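Local coordinates for putative transcriptional regulator, LysR family (Vibrio parahaemolyticus, PDB 3OXN), which probably regulates transcription by binding DNA, and is represented here by its C-terminal LysR-type substrate-binding domain, at the interface of chains A and B. Coordinates in Å, arbitrary orientation; residue numbers count along the deposited sequence, not the author numbering. Chains: chain A/B, Putative transcriptional regulator, LysR family.

Contact 1: the interface of chains A and B. Residues chain A 50-53; chain B 145-148.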
ATOM      1  N   PHE A  50      -0.030  16.703   4.827  1.00 37.21           N
ATOM      2  CA  PHE A  50      -0.823  15.674   4.147  1.00 35.68           C
ATOM      3  C   PHE A  50      -1.167  14.416   4.947  1.00 33.84           C
ATOM      4  O   PHE A  50      -0.352  13.876   5.692  1.00 31.90           O
ATOM      5  CB  PHE A  50      -0.137  15.255   2.855  1.00 36.68           C
ATOM      6  CG  PHE A  50      -0.536  16.072   1.681  1.00 34.49           C
ATOM      7  CD1 PHE A  50      -1.721  15.813   1.023  1.00 36.90           C
ATOM      8  CD2 PHE A  50       0.258  17.100   1.242  1.00 35.86           C
ATOM      9  CE1 PHE A  50      -2.102  16.557  -0.059  1.00 37.27           C
ATOM     10  CE2 PHE A  50      -0.119  17.852   0.172  1.00 38.03           C
ATOM     11  CZ  PHE A  50      -1.300  17.578  -0.486  1.00 38.05           C
ATOM     12  N   ASN A  51      -2.387  13.942   4.751  1.00 32.50           N
ATOM     13  CA  ASN A  51      -2.815  12.703   5.368  1.00 33.54           C
ATOM     14  C   ASN A  51      -3.436  11.730   4.369  1.00 32.58           C
ATOM     15  O   ASN A  51      -4.609  11.847   4.020  1.00 34.65           O
ATOM     16  CB  ASN A  51      -3.787  12.970   6.508  1.00 33.49           C
ATOM     17  CG  ASN A  51      -3.868  11.807   7.467  1.00 37.65           C
ATOM     18  OD1 ASN A  51      -2.912  11.049   7.598  1.00 39.06           O
ATOM     19  ND2 ASN A  51      -5.002  11.651   8.136  1.00 36.98           N
ATOM     20  N   PHE A  52      -2.650  10.769   3.907  1.00 31.35           N
ATOM     21  CA  PHE A  52      -3.151   9.790   2.954  1.00 32.55           C
ATOM     22  C   PHE A  52      -3.566   8.509   3.654  1.00 32.28           C
ATOM     23  O   PHE A  52      -2.823   7.961   4.464  1.00 34.58           O
ATOM     24  CB  PHE A  52      -2.089   9.471   1.922  1.00 30.35           C
ATOM     25  CG  PHE A  52      -1.729  10.631   1.053  1.00 33.55           C
ATOM     26  CD1 PHE A  52      -2.539  10.986  -0.017  1.00 32.24           C
ATOM     27  CD2 PHE A  52      -0.572  11.364   1.304  1.00 34.41           C
ATOM     28  CE1 PHE A  52      -2.201  12.045  -0.827  1.00 34.52           C
ATOM     29  CE2 PHE A  52      -0.220  12.428   0.511  1.00 33.39           C
ATOM     30  CZ  PHE A  52      -1.033  12.774  -0.564  1.00 38.99           C
ATOM     31  N   LEU A  53      -4.757   8.029   3.348  1.00 30.02           N
ATOM     32  CA  LEU A  53      -5.195   6.768   3.923  1.00 34.91           C
ATOM     33  C   LEU A  53      -5.846   5.911   2.868  1.00 31.10           C
ATOM     34  O   LEU A  53      -6.290   6.415   1.851  1.00 29.56           O
ATOM     35  CB  LEU A  53      -6.136   6.991   5.111  1.00 34.03           C
ATOM     36  CG  LEU A  53      -7.096   8.165   4.974  1.00 31.50           C
ATOM     37  CD1 LEU A  53      -8.293   7.757   4.133  1.00 32.07           C
ATOM     38  CD2 LEU A  53      -7.524   8.634   6.342  1.00 30.92           C
TER
ATOM     39  N   LEU B 145       3.688  14.745   6.555  1.00 37.32           N
ATOM     40  CA  LEU B 145       3.065  13.773   5.692  1.00 35.25           C
ATOM     41  C   LEU B 145       2.743  12.568   6.518  1.00 37.91           C
ATOM     42  O   LEU B 145       3.541  12.142   7.349  1.00 39.70           O
ATOM     43  CB  LEU B 145       4.015  13.367   4.570  1.00 36.82           C
ATOM     44  CG  LEU B 145       3.607  12.202   3.668  1.00 35.43           C
ATOM     45  CD1 LEU B 145       2.586  12.630   2.631  1.00 37.17           C
ATOM     46  CD2 LEU B 145       4.829  11.637   2.977  1.00 39.40           C
ATOM     47  N   ARG B 146       1.564  12.013   6.297  1.00 38.89           N
ATOM     48  CA  ARG B 146       1.218  10.739   6.896  1.00 37.63           C
ATOM     49  C   ARG B 146       0.696   9.840   5.772  1.00 35.92           C
ATOM     50  O   ARG B 146      -0.330  10.125   5.156  1.00 36.33           O
ATOM     51  CB  ARG B 146       0.191  10.959   8.012  1.00 39.32           C
ATOM     52  CG  ARG B 146      -0.499   9.705   8.492  1.00 43.32           C
ATOM     53  CD  ARG B 146       0.243   9.037   9.623  1.00 46.11           C
ATOM     54  NE  ARG B 146      -0.637   8.083  10.284  1.00 51.44           N
ATOM     55  CZ  ARG B 146      -1.640   8.440  11.078  1.00 49.54           C
ATOM     56  NH1 ARG B 146      -1.875   9.724  11.306  1.00 45.79           N
ATOM     57  NH2 ARG B 146      -2.406   7.517  11.642  1.00 49.92           N
ATOM     58  N   ALA B 147       1.421   8.771   5.469  1.00 35.80           N
ATOM     59  CA  ALA B 147       1.021   7.898   4.373  1.00 34.65           C
ATOM     60  C   ALA B 147       1.304   6.451   4.740  1.00 38.21           C
ATOM     61  O   ALA B 147       1.852   6.184   5.810  1.00 40.97           O
ATOM     62  CB  ALA B 147       1.751   8.286   3.111  1.00 34.32           C
ATOM     63  N   TYR B 148       0.926   5.521   3.863  1.00 42.28           N
ATOM     64  CA  TYR B 148       1.167   4.088   4.081  1.00 41.18           C
ATOM     65  C   TYR B 148       2.096   3.494   3.036  1.00 43.41           C
ATOM     66  O   TYR B 148       2.216   2.273   2.927  1.00 47.24           O
ATOM     67  CB  TYR B 148      -0.149   3.306   4.092  1.00 41.69           C
ATOM     68  CG  TYR B 148      -0.937   3.506   5.359  1.00 42.01           C
ATOM     69  CD1 TYR B 148      -0.704   2.716   6.475  1.00 45.40           C
ATOM     70  CD2 TYR B 148      -1.896   4.497   5.451  1.00 41.52           C
ATOM     71  CE1 TYR B 148      -1.420   2.897   7.644  1.00 43.98           C
ATOM     72  CE2 TYR B 148      -2.620   4.683   6.615  1.00 42.58           C
ATOM     73  CZ  TYR B 148      -2.376   3.881   7.705  1.00 43.22           C
ATOM     74  OH  TYR B 148      -3.087   4.072   8.866  1.00 49.34           O
TER

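Contact 2: the interface of chains A and B. Residues chain A 143-146; chain B 42, 48-50.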
HETATM    1  N   MSE A 143      -4.945 -17.643 -10.929  1.00 38.14           N
HETATM    2  CA  MSE A 143      -4.617 -16.442 -10.180  1.00 34.28           C
HETATM    3  C   MSE A 143      -3.927 -16.788  -8.868  1.00 39.99           C
HETATM    4  O   MSE A 143      -4.569 -16.909  -7.826  1.00 45.27           O
HETATM    5  CB  MSE A 143      -5.916 -15.713  -9.879  1.00 43.14           C
HETATM    6  CG  MSE A 143      -6.269 -14.627 -10.879  1.00 48.61           C
HETATM    7 SE   MSE A 143      -5.504 -12.992 -10.161  1.00 49.58          SE
HETATM    8  CE  MSE A 143      -6.272 -13.082  -8.364  1.00 46.76           C
ATOM      9  N   VAL A 144      -2.615 -16.948  -8.913  1.00 40.05           N
ATOM     10  CA  VAL A 144      -1.857 -17.418  -7.759  1.00 37.17           C
ATOM     11  C   VAL A 144      -1.688 -16.364  -6.652  1.00 38.18           C
ATOM     12  O   VAL A 144      -1.487 -16.700  -5.485  1.00 37.52           O
ATOM     13  CB  VAL A 144      -0.480 -17.936  -8.215  1.00 36.27           C
ATOM     14  CG1 VAL A 144       0.580 -17.628  -7.197  1.00 37.98           C
ATOM     15  CG2 VAL A 144      -0.547 -19.420  -8.505  1.00 42.19           C
ATOM     16  N   LEU A 145      -1.759 -15.089  -7.011  1.00 37.66           N
ATOM     17  CA  LEU A 145      -1.551 -14.029  -6.026  1.00 37.75           C
ATOM     18  C   LEU A 145      -2.358 -12.765  -6.329  1.00 38.96           C
ATOM     19  O   LEU A 145      -2.372 -12.272  -7.459  1.00 37.92           O
ATOM     20  CB  LEU A 145      -0.061 -13.700  -5.892  1.00 37.33           C
ATOM     21  CG  LEU A 145       0.334 -12.490  -5.040  1.00 38.00           C
ATOM     22  CD1 LEU A 145      -0.330 -12.538  -3.672  1.00 37.52           C
ATOM     23  CD2 LEU A 145       1.862 -12.384  -4.903  1.00 37.54           C
ATOM     24  N   ARG A 146      -3.043 -12.250  -5.312  1.00 39.05           N
ATOM     25  CA  ARG A 146      -3.746 -10.982  -5.449  1.00 38.01           C
ATOM     26  C   ARG A 146      -3.412 -10.098  -4.266  1.00 37.01           C
ATOM     27  O   ARG A 146      -3.888 -10.331  -3.164  1.00 39.30           O
ATOM     28  CB  ARG A 146      -5.244 -11.207  -5.531  1.00 38.97           C
ATOM     29  CG  ARG A 146      -6.060  -9.957  -5.340  1.00 40.26           C
ATOM     30  CD  ARG A 146      -6.634  -9.453  -6.643  1.00 41.76           C
ATOM     31  NE  ARG A 146      -7.165  -8.107  -6.447  1.00 47.60           N
ATOM     32  CZ  ARG A 146      -8.454  -7.798  -6.388  1.00 44.76           C
ATOM     33  NH1 ARG A 146      -9.379  -8.737  -6.536  1.00 43.44           N
ATOM     34  NH2 ARG A 146      -8.815  -6.534  -6.202  1.00 46.99           N
TER
ATOM     35  N   TYR B  42       5.071 -20.619  -0.864  1.00 46.25           N
ATOM     36  CA  TYR B  42       4.943 -21.167  -2.217  1.00 43.62           C
ATOM     37  C   TYR B  42       5.900 -22.318  -2.448  1.00 45.63           C
ATOM     38  O   TYR B  42       5.580 -23.271  -3.160  1.00 47.11           O
ATOM     39  CB  TYR B  42       5.096 -20.074  -3.280  1.00 40.36           C
ATOM     40  CG  TYR B  42       3.812 -19.307  -3.421  1.00 41.59           C
ATOM     41  CD1 TYR B  42       2.699 -19.911  -3.957  1.00 43.23           C
ATOM     42  CD2 TYR B  42       3.696 -17.998  -2.976  1.00 41.24           C
ATOM     43  CE1 TYR B  42       1.518 -19.246  -4.066  1.00 41.65           C
ATOM     44  CE2 TYR B  42       2.508 -17.318  -3.087  1.00 38.78           C
ATOM     45  CZ  TYR B  42       1.421 -17.958  -3.630  1.00 39.36           C
ATOM     46  OH  TYR B  42       0.213 -17.326  -3.763  1.00 40.79           O
ATOM     47  N   VAL B  48      -0.926 -23.126  -3.852  1.00 47.98           N
ATOM     48  CA  VAL B  48      -1.870 -22.330  -3.075  1.00 46.07           C
ATOM     49  C   VAL B  48      -1.987 -20.890  -3.567  1.00 45.17           C
ATOM     50  O   VAL B  48      -0.991 -20.192  -3.734  1.00 48.37           O
ATOM     51  CB  VAL B  48      -1.475 -22.305  -1.589  1.00 47.68           C
ATOM     52  CG1 VAL B  48      -1.416 -23.718  -1.042  1.00 49.53           C
ATOM     53  CG2 VAL B  48      -0.129 -21.597  -1.397  1.00 47.74           C
ATOM     54  N   SER B  49      -3.210 -20.438  -3.791  1.00 43.27           N
ATOM     55  CA  SER B  49      -3.419 -19.051  -4.165  1.00 39.35           C
ATOM     56  C   SER B  49      -3.667 -18.218  -2.917  1.00 38.03           C
ATOM     57  O   SER B  49      -4.235 -18.706  -1.948  1.00 38.30           O
ATOM     58  CB  SER B  49      -4.592 -18.930  -5.139  1.00 40.94           C
ATOM     59  OG  SER B  49      -4.329 -19.616  -6.356  1.00 46.11           O
ATOM     60  N   PHE B  50      -3.229 -16.966  -2.932  1.00 37.79           N
ATOM     61  CA  PHE B  50      -3.505 -16.056  -1.824  1.00 35.33           C
ATOM     62  C   PHE B  50      -4.316 -14.887  -2.294  1.00 33.69           C
ATOM     63  O   PHE B  50      -4.178 -14.447  -3.428  1.00 35.88           O
ATOM     64  CB  PHE B  50      -2.217 -15.554  -1.179  1.00 33.81           C
ATOM     65  CG  PHE B  50      -1.594 -16.552  -0.259  1.00 36.77           C
ATOM     66  CD1 PHE B  50      -1.963 -16.607   1.067  1.00 35.52           C
ATOM     67  CD2 PHE B  50      -0.664 -17.456  -0.725  1.00 39.41           C
ATOM     68  CE1 PHE B  50      -1.402 -17.523   1.905  1.00 36.26           C
ATOM     69  CE2 PHE B  50      -0.108 -18.373   0.115  1.00 39.12           C
ATOM     70  CZ  PHE B  50      -0.476 -18.405   1.430  1.00 37.09           C
TER

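Contact 3: the interface of chains A and B. Residues chain A 145-149; chain B 30, 52.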
ATOM      1  N   LEU A 145      -1.759 -15.089  -7.011  1.00 37.66           N
ATOM      2  CA  LEU A 145      -1.551 -14.029  -6.026  1.00 37.75           C
ATOM      3  C   LEU A 145      -2.358 -12.765  -6.329  1.00 38.96           C
ATOM      4  O   LEU A 145      -2.372 -12.272  -7.459  1.00 37.92           O
ATOM      5  CB  LEU A 145      -0.061 -13.700  -5.892  1.00 37.33           C
ATOM      6  CG  LEU A 145       0.334 -12.490  -5.040  1.00 38.00           C
ATOM      7  CD1 LEU A 145      -0.330 -12.538  -3.672  1.00 37.52           C
ATOM      8  CD2 LEU A 145       1.862 -12.384  -4.903  1.00 37.54           C
ATOM      9  N   ARG A 146      -3.043 -12.250  -5.312  1.00 39.05           N
ATOM     10  CA  ARG A 146      -3.746 -10.982  -5.449  1.00 38.01           C
ATOM     11  C   ARG A 146      -3.412 -10.098  -4.266  1.00 37.01           C
ATOM     12  O   ARG A 146      -3.888 -10.331  -3.164  1.00 39.30           O
ATOM     13  CB  ARG A 146      -5.244 -11.207  -5.531  1.00 38.97           C
ATOM     14  CG  ARG A 146      -6.060  -9.957  -5.340  1.00 40.26           C
ATOM     15  CD  ARG A 146      -6.634  -9.453  -6.643  1.00 41.76           C
ATOM     16  NE  ARG A 146      -7.165  -8.107  -6.447  1.00 47.60           N
ATOM     17  CZ  ARG A 146      -8.454  -7.798  -6.388  1.00 44.76           C
ATOM     18  NH1 ARG A 146      -9.379  -8.737  -6.536  1.00 43.44           N
ATOM     19  NH2 ARG A 146      -8.815  -6.534  -6.202  1.00 46.99           N
ATOM     20  N   ALA A 147      -2.563  -9.106  -4.492  1.00 36.58           N
ATOM     21  CA  ALA A 147      -2.136  -8.209  -3.429  1.00 36.57           C
ATOM     22  C   ALA A 147      -2.420  -6.764  -3.817  1.00 40.55           C
ATOM     23  O   ALA A 147      -3.214  -6.509  -4.723  1.00 42.79           O
ATOM     24  CB  ALA A 147      -0.667  -8.402  -3.137  1.00 38.77           C
ATOM     25  N   TYR A 148      -1.771  -5.822  -3.140  1.00 39.23           N
ATOM     26  CA  TYR A 148      -2.094  -4.408  -3.310  1.00 40.12           C
ATOM     27  C   TYR A 148      -0.872  -3.511  -3.230  1.00 42.99           C
ATOM     28  O   TYR A 148      -0.797  -2.510  -3.941  1.00 40.79           O
ATOM     29  CB  TYR A 148      -3.161  -3.962  -2.314  1.00 44.54           C
ATOM     30  CG  TYR A 148      -4.566  -3.929  -2.891  1.00 47.93           C
ATOM     31  CD1 TYR A 148      -4.956  -2.909  -3.759  1.00 47.00           C
ATOM     32  CD2 TYR A 148      -5.501  -4.911  -2.565  1.00 46.49           C
ATOM     33  CE1 TYR A 148      -6.243  -2.865  -4.288  1.00 45.77           C
ATOM     34  CE2 TYR A 148      -6.792  -4.872  -3.084  1.00 48.43           C
ATOM     35  CZ  TYR A 148      -7.155  -3.847  -3.944  1.00 47.48           C
ATOM     36  OH  TYR A 148      -8.438  -3.802  -4.459  1.00 51.10           O
ATOM     37  N   HIS A 149       0.074  -3.859  -2.358  1.00 41.78           N
ATOM     38  CA  HIS A 149       1.436  -3.377  -2.529  1.00 42.78           C
ATOM     39  C   HIS A 149       2.045  -4.452  -3.403  1.00 43.93           C
ATOM     40  O   HIS A 149       1.618  -5.604  -3.340  1.00 39.03           O
ATOM     41  CB  HIS A 149       2.181  -3.274  -1.199  1.00 42.53           C
ATOM     42  CG  HIS A 149       1.449  -2.475  -0.158  1.00 51.58           C
ATOM     43  ND1 HIS A 149       1.100  -1.160  -0.337  1.00 52.13           N
ATOM     44  CD2 HIS A 149       1.008  -2.820   1.081  1.00 50.05           C
ATOM     45  CE1 HIS A 149       0.460  -0.723   0.740  1.00 49.52           C
ATOM     46  NE2 HIS A 149       0.397  -1.708   1.612  1.00 45.27           N
TER
HETATM   47  N   MSE B  30       1.660  -6.061   4.903  1.00 40.28           N
HETATM   48  CA  MSE B  30       1.795  -6.254   3.466  1.00 40.12           C
HETATM   49  C   MSE B  30       3.200  -6.080   2.904  1.00 39.54           C
HETATM   50  O   MSE B  30       3.589  -6.808   2.001  1.00 39.06           O
HETATM   51  CB  MSE B  30       0.812  -5.374   2.714  1.00 40.16           C
HETATM   52  CG  MSE B  30      -0.515  -6.068   2.598  1.00 49.73           C
HETATM   53 SE   MSE B  30      -0.239  -7.870   1.817  1.00 64.06          SE
HETATM   54  CE  MSE B  30      -0.951  -7.310   0.066  1.00 36.81           C
ATOM     55  N   PHE B  52      -4.912 -11.126  -0.800  1.00 31.20           N
ATOM     56  CA  PHE B  52      -4.598 -10.182   0.260  1.00 33.10           C
ATOM     57  C   PHE B  52      -5.446  -8.939   0.166  1.00 35.67           C
ATOM     58  O   PHE B  52      -5.176  -8.061  -0.647  1.00 40.04           O
ATOM     59  CB  PHE B  52      -3.139  -9.777   0.213  1.00 29.69           C
ATOM     60  CG  PHE B  52      -2.210 -10.850   0.612  1.00 30.50           C
ATOM     61  CD1 PHE B  52      -2.104 -11.228   1.931  1.00 31.55           C
ATOM     62  CD2 PHE B  52      -1.427 -11.481  -0.328  1.00 33.17           C
ATOM     63  CE1 PHE B  52      -1.234 -12.227   2.311  1.00 32.20           C
ATOM     64  CE2 PHE B  52      -0.556 -12.487   0.045  1.00 35.88           C
ATOM     65  CZ  PHE B  52      -0.459 -12.859   1.367  1.00 33.78           C
TER

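Contact 1: the interface of chains A and B
A:Phe52 and B:Leu145 make the compact apolar half of this contact, where strand 49-54 of chain A lies parallel to strand 143-147 of chain B. The leucine's CD1 methyl meets the phenyl ring at its edge, in the ring plane, 3.5 Å from CE2 of A:Phe52. With CG of A:Phe52 anti to the carbonyl carbon and beside its own backbone N (chi1 -65°), the ring swings back along the strand towards that methyl, which also touches CB of A:Phe50. A flat aromatic and a branched aliphatic suit this face because both exclude water without needing polar partners. Between the strands the backbone of B:Arg146 bonds in both directions: its N donates to A:Phe50 O over 2.7 Å, and its O accepts from A:Phe52 N over 2.7 Å. The opposite face is polar. A:Asn51 and B:Arg146 run alongside each other in the same direction, amide and guanidinium planes 39° apart, with no side-chain hydrogen bond assigned between them; the modelled closeness of the amide OD1 to the arginine's aliphatic stem is doubtful. Polar chains of this kind would tolerate water on this face. The site pairs the two strands across the subunit boundary, and so probably supports dimerisation.

Contact 2: the interface of chains A and B
A:Val144 and B:Tyr42 form the small apolar centre, their side chains approaching from opposite directions. Methyl CG1 of the valine, a compact branch suited to packing on an aromatic, lies 3.6 Å from CE1 of the phenol ring and also borders its hydroxyl end. Within chain B, CZ of the tyrosine sits at the edge of the B:Phe50 ring, in its plane, so the phenol is packed by its own subunit as well as by the partner. Tyrosine fits here because it combines an apolar ring with a polar end that reaches backbone oxygens. Further out, its OH is placed to donate to A:Val144 O, modelled at 2.5 Å, and to B:Val48 O at 3.1 Å; its one hydrogen must be shared or alternate between them. B:Phe50 N reaches the same A:Val144 oxygen, and B:Phe50 O accepts from A:Arg146 N, both over 3.1 Å, continuing the parallel pairing. At the rim, B:Ser49 holds OG opposite its carbonyl carbon and next to its N (chi1 -63°); this short hydroxyl donates without bulk to A:Met143 O, a selenomethionine carbonyl, from above the carbonyl plane. B:Tyr42 OH and B:Phe50 N approach A:Val144 O from opposite faces of its carbonyl plane.

Contact 3: the interface of chains A and B
A:Leu145 meets B:Phe52 at a slant, with methyl CD1 lying at the edge of the phenyl ring, in its plane, 3.7 Å from CD2. Two hydrocarbon groups suit this position, since leucine's branched end can fit against a flat ring's rim. The ring is directed there by chi1 of -71°, which turns CG of B:Phe52 away from its carbonyl carbon, anti to it, and sets it beside the backbone N. That N donates to A:Arg146 O over 2.7 Å, so the backbone fixes the point from which the ring projects. Beside the phenylalanine's carbonyl, A:Tyr148 lays its ring edge, in plane, near B:Phe52 O, with CD2 3.7 Å from the oxygen and no hydrogen bond assigned. Next to it comes B:Met30, a selenomethionine whose flexible chain bends at chi2 (-53°) and again at chi3. The folded chain brings its terminal CE within 3.4 Å of CB of A:Ala147, whose small methyl lets the partner come close to the backbone. The A:His149 ring turns its CD2 edge towards CB of B:Met30, but the modelled closeness is doubtful. In the fold, the site lies where strand 142-146 of chain A runs out into the loop before helix 151-156, facing helix 27-31 and strand 49-54 of chain B.

Contacts 2 and 3 are neighbours, their C-alpha centres about 9 Å apart, and they share A:Leu145 and A:Arg146. Together they follow one strand pairing, in which chain A gives strand 142-146 and chain B strand 49-54. The C-alpha centre of contact 1 lies about 29 Å from that of contact 2 and about 20 Å from that of contact 3; it uses the corresponding elements with the chains exchanged, as the two-fold symmetry requires. In the deposited pair, separated parallel strand pairings tie the chains together, which would be expected to limit rocking. Side-by-side dimers are familiar among LysR-type regulators, although the structure alone does not prove the assembly in solution.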